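Local structure of LAIR1 ecotodomain from MGD21 antibody (Homo sapiens, 7JZK) at residues 34-38 / 59-63; 24-30 / 76-82; 38-42 / 71-77. The protein binds, as a LAIR1 ectodomain carried by the antibody MGD21, the V2 domain of a Plasmodium RIFIN. Residues are numbered along the deposited sequence.

How the contacts relate
An immunoglobulin sandwich needs sheets that are well packed and sheets that are well knit, and the three contacts illustrate both needs. Contacts 1 and 2 are buried and span the two sheets: 34-38 and 76-82 are neighbours in one, 59-63 and 24-30 in the other. No hydrogen bond crosses either interface; contact 1 is apolar, while contact 2 adds a disulfide. Phe35 of contact 1 packs against Cys26 of contact 2. Contact 3, partly buried and farther from the centre, works within one sheet and is dominated by charges and hydrogen bonds. It shares Glu38 with contact 1 and both Phe76 and Arg77 with contact 2.

Contact 1. Residues 34-38 / 59-63; sequences TFRLE and SEARF
Two sheets pack well when the side chains of one settle into the hollows left by the other, and residues 34-38 and 59-63 are a compact example. Both segments are extended strands. Their axes approach to 8.1 Å and run in roughly the same direction, crossing at -42°. Opposite each other lie Phe35 and Ala61 (CA to CA 6.6 Å) and Leu37 and Phe63 (CA to CA 7.7 Å); all four CA-to-CB bonds point toward the partner strand. Small Ala61 leaves the hollow and Phe35 fills it: with chi1 at -105°, between the standard wells, the ring brings CD1 to 3.4 Å from Ala61 CB. Its CE1 reaches 4.2 Å from Ser59 O, which lies at the ring edge. Such interlocking of facing sheets is part of what builds the core of an immunoglobulin sandwich, here joining strand 34-38, of the sheet that also holds 74-82, to strand 58-65, of the sheet that also holds 22-28. Farther along, the bump comes from the other side. Phe63, chi1 m, points the tip of its ring at Phe35 and offers a face to Leu37, with CZ 4.0 Å from Phe35 CB and 3.8 Å from Phe35 O. Leu37, chi1 t and chi2 p, covers that face: its CB sits 3.6 Å from the Phe63 ring centroid, only 2° off the normal, a well-centred CH-pi contact, while Leu37 CD2 comes 3.5 Å from Phe63 CB. Arg36 points away, to a salt bridge with Asp47 and a cation-pi contact with Tyr45; Leu37 and Phe63 also pack on Ala78 and Phe79 of the RIFIN chain, respectively.

Contact 2. Residues 24-30 / 76-82; sequences FVCRGPV and FRCIYYK
In a beta sandwich, a single covalent tie can fix the spacing of sheets that share no hydrogen bonds at that point. Strands 24-28 and 76-82 are extended, approach to 7.4 Å between axes and cross at -36°, running broadly in the same direction; the chain of the first segment continues through Pro29 and Val30. Phe76 opens the second segment with chi1 m, as in Phe24, and the two rings meet obliquely, centroids 4.1 Å apart, planes at 31°, Phe76 CD1 lying 3.3 Å from Phe24 CZ. Arg77 turns away to a salt bridge with Glu38. Cys78, again m, faces Cys26 across a CA-to-CA distance of 5.9 Å, and SG of Cys78 bonds SG of Cys26 at 2.0 Å with chi3 of -75°. This is the canonical intersheet disulfide of the immunoglobulin fold, linking strands B and F. Ile79 points outward, where it packs on Ala99 of the RIFIN chain. With Tyr80 the chain faces inward once more: chi1 p lays the ring beneath Pro29, whose CD stands over one face, 3.2 Å from Tyr80 CZ, and the Tyr80 hydroxyl hydrogen-bonds to the carbonyl O of Pro4. Tyr81 lies beyond reach of 24-30; its hydroxyl hydrogen-bonds Phe105 N of the RIFIN chain. Lys82, its CA-to-CB bond toward 24-30 and chi1 t, places CE 4.1 Å from Pro29 CG and 3.0 Å from Val30 O, but Lys82 NZ, 3.4 Å from Val30 O, is badly angled for a hydrogen bond.

Contact 3. Residues 38-42 / 71-77; sequences ERERN and GNAGLFR
Where a strand runs out into a turn, side chains can take over the work of the backbone ladder. Residues 38-42 start at Glu38, the last residue of strand 34-38, and continue as loop; 71-77 pass from the end of a 3-10 segment (through 72) into an extended strand at 74. Backbone pairing ends with an antiparallel hydrogen-bonded pair, CA to CA 5.3 Å: Glu38 N to Arg77 O at 2.9 Å and Arg77 N to Glu38 O at 3.0 Å. Two CA-H...O contacts follow on its loop side, Phe76 CA to Glu38 O at 3.2 Å and Arg39 CA to Leu75 O at 3.3 Å. Among charges, Arg77 (chi1 p, then t, t) donates from NE to Glu38 OE2 at 3.1 Å in a salt bridge. In an Arg39-Glu40-Arg41 network, Glu40 OE1 pairs with Arg41 NH1 at 2.9 Å, while Glu40 OE2, 3.2 Å from Arg39 NE but well out of the guanidinium plane, interacts by charge alone. In the one cation-pi stack, the guanidinium of Arg39 (chi1 m, chi3 p) lies flat on Phe76, centres 4.1 Å apart, planes at 10°. From there Arg39 NH1 donates to Gly71 O at 3.1 Å and NH2 to Ala73 O at 3.0 Å. Residues 72-78 read N-A-G-L-F-R-C, in place of the immunoglobulin signature D-x-G-x-Y-x-C. At Gly74 (phi 134°, psi -159°) a CB would clash with Arg39 NH2 and the preceding carbonyl. Stacked and doubly hydrogen-bonded, Arg39 probably ties the loop after strand 34-38 to the turn leading into strand 74-82.

Contact 1. Residues 34-38 / 59-63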
loop_
_atom_site.group_PDB
_atom_site.type_symbol
_atom_site.label_atom_id
_atom_site.label_comp_id
_atom_site.label_asym_id
_atom_site.label_seq_id
_atom_site.Cartn_x
_atom_site.Cartn_y
_atom_site.Cartn_z
ATOM N N THR A 34 8.564 9.180 10.107
ATOM C CA THR A 34 8.184 7.875 9.600
ATOM C C THR A 34 9.378 7.219 8.921
ATOM O O THR A 34 10.098 7.861 8.151
ATOM C CB THR A 34 7.037 7.983 8.586
ATOM O OG1 THR A 34 6.032 8.875 9.074
ATOM C CG2 THR A 34 6.393 6.661 8.446
ATOM N N PHE A 35 9.559 5.934 9.193
ATOM C CA PHE A 35 10.457 5.083 8.430
ATOM C C PHE A 35 9.626 4.223 7.485
ATOM O O PHE A 35 8.622 3.641 7.907
ATOM C CB PHE A 35 11.250 4.171 9.355
ATOM C CG PHE A 35 12.654 4.583 9.526
ATOM C CD1 PHE A 35 13.099 5.057 10.745
ATOM C CD2 PHE A 35 13.520 4.551 8.458
ATOM C CE1 PHE A 35 14.415 5.464 10.903
ATOM C CE2 PHE A 35 14.816 4.948 8.598
ATOM C CZ PHE A 35 15.274 5.404 9.825
ATOM N N ARG A 36 10.056 4.110 6.227
ATOM C CA ARG A 36 9.416 3.244 5.243
ATOM C C ARG A 36 10.440 2.244 4.726
ATOM O O ARG A 36 11.500 2.639 4.210
ATOM C CB ARG A 36 8.851 4.057 4.079
ATOM C CG ARG A 36 8.554 3.294 2.803
ATOM C CD ARG A 36 7.758 4.172 1.833
ATOM N NE ARG A 36 6.535 4.705 2.434
ATOM C CZ ARG A 36 5.678 5.510 1.802
ATOM N NH1 ARG A 36 5.907 5.884 0.543
ATOM N NH2 ARG A 36 4.587 5.944 2.424
ATOM N N LEU A 37 10.097 0.960 4.829
ATOM C CA LEU A 37 10.920 -0.143 4.360
ATOM C C LEU A 37 10.378 -0.596 3.019
ATOM O O LEU A 37 9.207 -0.987 2.928
ATOM C CB LEU A 37 10.919 -1.287 5.362
ATOM C CG LEU A 37 11.567 -2.576 4.889
ATOM C CD1 LEU A 37 13.092 -2.444 4.920
ATOM C CD2 LEU A 37 11.114 -3.657 5.853
ATOM N N GLU A 38 11.203 -0.432 2.001
ATOM C CA GLU A 38 10.769 -0.715 0.628
ATOM C C GLU A 38 11.386 -2.005 0.130
ATOM O O GLU A 38 12.452 -2.369 0.594
ATOM C CB GLU A 38 11.191 0.425 -0.288
ATOM C CG GLU A 38 10.362 1.683 -0.212
ATOM C CD GLU A 38 10.839 2.698 -1.232
ATOM O OE1 GLU A 38 10.361 3.830 -1.214
ATOM O OE2 GLU A 38 11.692 2.341 -2.043
ATOM N N SER A 59 18.386 7.715 15.398
ATOM C CA SER A 59 17.127 7.036 15.693
ATOM C C SER A 59 16.950 5.874 14.742
ATOM O O SER A 59 17.513 5.852 13.640
ATOM C CB SER A 59 15.886 7.960 15.597
ATOM O OG SER A 59 15.644 8.409 14.276
ATOM N N GLU A 60 16.153 4.909 15.176
ATOM C CA GLU A 60 16.024 3.699 14.404
ATOM C C GLU A 60 14.589 3.214 14.445
ATOM O O GLU A 60 13.777 3.651 15.264
ATOM C CB GLU A 60 16.960 2.603 14.921
ATOM C CG GLU A 60 16.438 1.915 16.158
ATOM C CD GLU A 60 17.275 0.714 16.560
ATOM O OE1 GLU A 60 16.745 -0.182 17.261
ATOM O OE2 GLU A 60 18.460 0.661 16.162
ATOM N N ALA A 61 14.296 2.314 13.515
ATOM C CA ALA A 61 13.015 1.641 13.429
ATOM C C ALA A 61 13.296 0.217 12.992
ATOM O O ALA A 61 14.215 -0.028 12.202
ATOM C CB ALA A 61 12.063 2.323 12.451
ATOM N N ARG A 62 12.502 -0.716 13.502
ATOM C CA ARG A 62 12.743 -2.129 13.282
ATOM C C ARG A 62 11.541 -2.751 12.581
ATOM O O ARG A 62 10.395 -2.517 12.983
ATOM C CB ARG A 62 12.986 -2.802 14.631
ATOM C CG ARG A 62 14.170 -2.186 15.338
ATOM C CD ARG A 62 14.685 -3.017 16.485
ATOM N NE ARG A 62 16.065 -3.344 16.174
ATOM C CZ ARG A 62 16.990 -3.660 17.062
ATOM N NH1 ARG A 62 16.694 -3.695 18.357
ATOM N NH2 ARG A 62 18.220 -3.936 16.644
ATOM N N PHE A 63 11.801 -3.553 11.546
ATOM C CA PHE A 63 10.768 -4.297 10.821
ATOM C C PHE A 63 11.160 -5.760 10.918
ATOM O O PHE A 63 12.199 -6.152 10.381
ATOM C CB PHE A 63 10.674 -3.866 9.352
ATOM C CG PHE A 63 10.511 -2.379 9.152
ATOM C CD1 PHE A 63 11.613 -1.528 9.201
ATOM C CD2 PHE A 63 9.265 -1.830 8.894
ATOM C CE1 PHE A 63 11.467 -0.179 9.021
ATOM C CE2 PHE A 63 9.126 -0.468 8.710
ATOM C CZ PHE A 63 10.234 0.351 8.774
#

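Contact 2. Residues 24-30 / 76-82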
loop_
_atom_site.group_PDB
_atom_site.type_symbol
_atom_site.label_atom_id
_atom_site.label_comp_id
_atom_site.label_asym_id
_atom_site.label_seq_id
_atom_site.Cartn_x
_atom_site.Cartn_y
_atom_site.Cartn_z
ATOM N N PHE A 24 15.020 -6.144 9.980
ATOM C CA PHE A 24 15.646 -5.037 9.273
ATOM C C PHE A 24 15.611 -3.825 10.180
ATOM O O PHE A 24 14.541 -3.432 10.652
ATOM C CB PHE A 24 14.908 -4.738 7.964
ATOM C CG PHE A 24 14.935 -5.869 6.991
ATOM C CD1 PHE A 24 13.882 -6.750 6.910
ATOM C CD2 PHE A 24 16.041 -6.079 6.196
ATOM C CE1 PHE A 24 13.912 -7.811 6.040
ATOM C CE2 PHE A 24 16.079 -7.127 5.312
ATOM C CZ PHE A 24 15.012 -8.004 5.240
ATOM N N VAL A 25 16.778 -3.227 10.394
ATOM C CA VAL A 25 16.962 -2.054 11.244
ATOM C C VAL A 25 17.314 -0.880 10.345
ATOM O O VAL A 25 18.318 -0.915 9.618
ATOM C CB VAL A 25 18.053 -2.277 12.305
ATOM C CG1 VAL A 25 18.104 -1.097 13.272
ATOM C CG2 VAL A 25 17.824 -3.594 13.051
ATOM N N CYS A 26 16.453 0.127 10.364
ATOM C CA CYS A 26 16.619 1.349 9.599
ATOM C C CYS A 26 17.078 2.454 10.537
ATOM O O CYS A 26 16.445 2.694 11.572
ATOM C CB CYS A 26 15.304 1.735 8.932
ATOM S SG CYS A 26 14.772 0.600 7.675
ATOM N N ARG A 27 18.182 3.105 10.193
ATOM C CA ARG A 27 18.744 4.154 11.033
ATOM C C ARG A 27 18.845 5.455 10.267
ATOM O O ARG A 27 19.264 5.475 9.104
ATOM C CB ARG A 27 20.097 3.760 11.596
ATOM C CG ARG A 27 19.952 2.832 12.783
ATOM C CD ARG A 27 21.264 2.623 13.484
ATOM N NE ARG A 27 21.491 1.225 13.859
ATOM C CZ ARG A 27 21.756 0.230 13.017
ATOM N NH1 ARG A 27 21.950 -0.997 13.490
ATOM N NH2 ARG A 27 21.812 0.441 11.704
ATOM N N GLY A 28 18.431 6.525 10.943
ATOM C CA GLY A 28 18.526 7.870 10.437
ATOM C C GLY A 28 18.834 8.872 11.544
ATOM O O GLY A 28 19.332 8.527 12.633
ATOM N N PRO A 29 18.577 10.146 11.257
ATOM C CA PRO A 29 18.836 11.211 12.230
ATOM C C PRO A 29 17.729 11.250 13.279
ATOM O O PRO A 29 16.754 10.501 13.212
ATOM C CB PRO A 29 18.829 12.475 11.363
ATOM C CG PRO A 29 17.825 12.137 10.269
ATOM C CD PRO A 29 18.026 10.666 9.996
ATOM N N VAL A 30 17.916 12.111 14.289
ATOM C CA VAL A 30 16.907 12.294 15.330
ATOM C C VAL A 30 15.712 13.022 14.755
ATOM O O VAL A 30 15.854 13.908 13.905
ATOM C CB VAL A 30 17.502 13.038 16.540
ATOM C CG1 VAL A 30 16.409 13.747 17.360
ATOM C CG2 VAL A 30 18.281 12.072 17.428
ATOM N N PHE A 76 15.722 -5.013 0.016
ATOM C CA PHE A 76 15.055 -4.137 0.976
ATOM C C PHE A 76 15.884 -2.866 1.135
ATOM O O PHE A 76 17.107 -2.900 1.014
ATOM C CB PHE A 76 14.885 -4.779 2.377
ATOM C CG PHE A 76 14.030 -6.028 2.391
ATOM C CD1 PHE A 76 14.582 -7.271 2.076
ATOM C CD2 PHE A 76 12.674 -5.968 2.734
ATOM C CE1 PHE A 76 13.804 -8.419 2.098
ATOM C CE2 PHE A 76 11.893 -7.118 2.763
ATOM C CZ PHE A 76 12.456 -8.344 2.439
ATOM N N ARG A 77 15.227 -1.738 1.419
ATOM C CA ARG A 77 15.973 -0.502 1.665
ATOM C C ARG A 77 15.116 0.441 2.502
ATOM O O ARG A 77 13.904 0.271 2.608
ATOM C CB ARG A 77 16.408 0.171 0.362
ATOM C CG ARG A 77 15.338 1.012 -0.292
ATOM C CD ARG A 77 15.845 1.540 -1.596
ATOM N NE ARG A 77 14.803 2.214 -2.365
ATOM C CZ ARG A 77 15.034 2.845 -3.519
ATOM N NH1 ARG A 77 16.266 2.882 -4.024
ATOM N NH2 ARG A 77 14.048 3.453 -4.163
ATOM N N CYS A 78 15.754 1.438 3.099
ATOM C CA CYS A 78 15.048 2.339 3.996
ATOM C C CYS A 78 14.933 3.726 3.394
ATOM O O CYS A 78 15.743 4.151 2.563
ATOM C CB CYS A 78 15.724 2.453 5.371
ATOM S SG CYS A 78 16.126 0.875 6.176
ATOM N N ILE A 79 13.884 4.418 3.811
ATOM C CA ILE A 79 13.745 5.829 3.502
ATOM C C ILE A 79 12.954 6.434 4.647
ATOM O O ILE A 79 12.110 5.777 5.252
ATOM C CB ILE A 79 13.071 6.048 2.128
ATOM C CG1 ILE A 79 13.067 7.525 1.737
ATOM C CG2 ILE A 79 11.675 5.503 2.130
ATOM C CD1 ILE A 79 12.471 7.758 0.384
ATOM N N TYR A 80 13.259 7.668 4.996
ATOM C CA TYR A 80 12.557 8.242 6.123
ATOM C C TYR A 80 12.026 9.603 5.732
ATOM O O TYR A 80 12.467 10.214 4.753
ATOM C CB TYR A 80 13.435 8.337 7.372
ATOM C CG TYR A 80 14.599 9.283 7.259
ATOM C CD1 TYR A 80 15.854 8.815 6.907
ATOM C CD2 TYR A 80 14.456 10.641 7.536
ATOM C CE1 TYR A 80 16.914 9.655 6.813
ATOM C CE2 TYR A 80 15.511 11.490 7.435
ATOM C CZ TYR A 80 16.743 10.999 7.073
ATOM O OH TYR A 80 17.823 11.858 6.978
ATOM N N TYR A 81 11.035 10.040 6.492
ATOM C CA TYR A 81 10.370 11.312 6.265
ATOM C C TYR A 81 10.653 12.230 7.438
ATOM O O TYR A 81 10.408 11.863 8.582
ATOM C CB TYR A 81 8.853 11.114 6.082
ATOM C CG TYR A 81 8.119 12.349 5.568
ATOM C CD1 TYR A 81 8.112 12.671 4.228
ATOM C CD2 TYR A 81 7.434 13.201 6.429
ATOM C CE1 TYR A 81 7.455 13.817 3.764
ATOM C CE2 TYR A 81 6.775 14.342 5.958
ATOM C CZ TYR A 81 6.787 14.635 4.635
ATOM O OH TYR A 81 6.119 15.742 4.181
ATOM N N LYS A 82 11.189 13.408 7.157
ATOM C CA LYS A 82 11.499 14.360 8.216
ATOM C C LYS A 82 11.513 15.773 7.658
ATOM O O LYS A 82 11.977 15.994 6.542
ATOM C CB LYS A 82 12.828 13.926 8.854
ATOM C CG LYS A 82 13.183 14.425 10.231
ATOM C CD LYS A 82 14.168 15.575 10.274
ATOM C CE LYS A 82 15.244 15.192 11.300
ATOM N NZ LYS A 82 16.533 15.942 11.268
#

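Contact 3. Residues 38-42 / 71-77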
loop_
_atom_site.group_PDB
_atom_site.type_symbol
_atom_site.label_atom_id
_atom_site.label_comp_id
_atom_site.label_asym_id
_atom_site.label_seq_id
_atom_site.Cartn_x
_atom_site.Cartn_y
_atom_site.Cartn_z
ATOM N N GLU A 38 11.203 -0.432 2.001
ATOM C CA GLU A 38 10.769 -0.715 0.628
ATOM C C GLU A 38 11.386 -2.005 0.130
ATOM O O GLU A 38 12.452 -2.369 0.594
ATOM C CB GLU A 38 11.191 0.425 -0.288
ATOM C CG GLU A 38 10.362 1.683 -0.212
ATOM C CD GLU A 38 10.839 2.698 -1.232
ATOM O OE1 GLU A 38 10.361 3.830 -1.214
ATOM O OE2 GLU A 38 11.692 2.341 -2.043
ATOM N N ARG A 39 10.694 -2.667 -0.779
ATOM C CA ARG A 39 11.248 -3.865 -1.428
ATOM C C ARG A 39 11.955 -3.428 -2.704
ATOM O O ARG A 39 12.226 -2.252 -2.854
ATOM C CB ARG A 39 10.133 -4.870 -1.701
ATOM C CG ARG A 39 9.454 -5.410 -0.455
ATOM C CD ARG A 39 9.429 -6.921 -0.502
ATOM N NE ARG A 39 10.772 -7.455 -0.661
ATOM C CZ ARG A 39 11.070 -8.743 -0.722
ATOM N NH1 ARG A 39 10.119 -9.654 -0.633
ATOM N NH2 ARG A 39 12.323 -9.116 -0.874
ATOM N N GLU A 40 12.192 -4.356 -3.606
ATOM C CA GLU A 40 12.856 -4.044 -4.892
ATOM C C GLU A 40 12.012 -3.019 -5.649
ATOM O O GLU A 40 12.562 -2.306 -6.475
ATOM C CB GLU A 40 13.038 -5.334 -5.682
ATOM C CG GLU A 40 12.804 -6.586 -4.861
ATOM C CD GLU A 40 11.346 -6.986 -4.735
ATOM O OE1 GLU A 40 10.538 -6.518 -5.547
ATOM O OE2 GLU A 40 11.025 -7.744 -3.811
ATOM N N ARG A 41 10.716 -2.983 -5.374
ATOM C CA ARG A 41 9.839 -1.996 -6.017
ATOM C C ARG A 41 9.322 -0.958 -5.031
ATOM O O ARG A 41 8.992 -1.335 -3.910
ATOM C CB ARG A 41 8.844 -2.671 -6.956
ATOM C CG ARG A 41 9.449 -3.043 -8.300
ATOM C CD ARG A 41 8.886 -4.324 -8.874
ATOM N NE ARG A 41 8.875 -5.416 -7.916
ATOM C CZ ARG A 41 8.486 -6.652 -8.201
ATOM N NH1 ARG A 41 8.502 -7.587 -7.267
ATOM N NH2 ARG A 41 8.079 -6.947 -9.421
ATOM N N ASN A 42 9.236 0.291 -5.478
ATOM C CA ASN A 42 8.842 1.465 -4.664
ATOM C C ASN A 42 7.447 1.291 -4.093
ATOM O O ASN A 42 7.201 1.818 -3.019
ATOM C CB ASN A 42 8.732 2.662 -5.612
ATOM C CG ASN A 42 9.699 3.787 -5.338
ATOM O OD1 ASN A 42 10.419 3.766 -4.349
ATOM N ND2 ASN A 42 9.717 4.774 -6.216
ATOM N N GLY A 71 9.531 -16.261 -0.532
ATOM C CA GLY A 71 9.066 -14.998 -1.072
ATOM C C GLY A 71 9.641 -13.782 -0.380
ATOM O O GLY A 71 9.598 -12.683 -0.942
ATOM N N ASN A 72 10.135 -13.936 0.841
ATOM C CA ASN A 72 10.743 -12.803 1.522
ATOM C C ASN A 72 12.122 -12.470 0.974
ATOM O O ASN A 72 12.599 -11.351 1.196
ATOM C CB ASN A 72 10.867 -13.083 3.016
ATOM C CG ASN A 72 9.538 -13.172 3.704
ATOM O OD1 ASN A 72 9.233 -14.173 4.350
ATOM N ND2 ASN A 72 8.735 -12.125 3.584
ATOM N N ALA A 73 12.764 -13.413 0.276
ATOM C CA ALA A 73 14.108 -13.209 -0.259
ATOM C C ALA A 73 14.133 -12.040 -1.246
ATOM O O ALA A 73 13.166 -11.795 -1.978
ATOM C CB ALA A 73 14.605 -14.485 -0.943
ATOM N N GLY A 74 15.254 -11.295 -1.264
ATOM C CA GLY A 74 15.330 -10.232 -2.241
ATOM C C GLY A 74 15.842 -8.945 -1.624
ATOM O O GLY A 74 16.456 -8.942 -0.560
ATOM N N LEU A 75 15.566 -7.825 -2.274
ATOM C CA LEU A 75 16.074 -6.527 -1.860
ATOM C C LEU A 75 15.130 -5.731 -0.952
ATOM O O LEU A 75 13.914 -5.766 -1.122
ATOM C CB LEU A 75 16.416 -5.719 -3.112
ATOM C CG LEU A 75 17.746 -5.986 -3.846
ATOM C CD1 LEU A 75 18.105 -7.434 -4.026
ATOM C CD2 LEU A 75 17.790 -5.257 -5.156
ATOM N N PHE A 76 15.722 -5.013 0.016
ATOM C CA PHE A 76 15.055 -4.137 0.976
ATOM C C PHE A 76 15.884 -2.866 1.135
ATOM O O PHE A 76 17.107 -2.900 1.014
ATOM C CB PHE A 76 14.885 -4.779 2.377
ATOM C CG PHE A 76 14.030 -6.028 2.391
ATOM C CD1 PHE A 76 14.582 -7.271 2.076
ATOM C CD2 PHE A 76 12.674 -5.968 2.734
ATOM C CE1 PHE A 76 13.804 -8.419 2.098
ATOM C CE2 PHE A 76 11.893 -7.118 2.763
ATOM C CZ PHE A 76 12.456 -8.344 2.439
ATOM N N ARG A 77 15.227 -1.738 1.419
ATOM C CA ARG A 77 15.973 -0.502 1.665
ATOM C C ARG A 77 15.116 0.441 2.502
ATOM O O ARG A 77 13.904 0.271 2.608
ATOM C CB ARG A 77 16.408 0.171 0.362
ATOM C CG ARG A 77 15.338 1.012 -0.292
ATOM C CD ARG A 77 15.845 1.540 -1.596
ATOM N NE ARG A 77 14.803 2.214 -2.365
ATOM C CZ ARG A 77 15.034 2.845 -3.519
ATOM N NH1 ARG A 77 16.266 2.882 -4.024
ATOM N NH2 ARG A 77 14.048 3.453 -4.163
#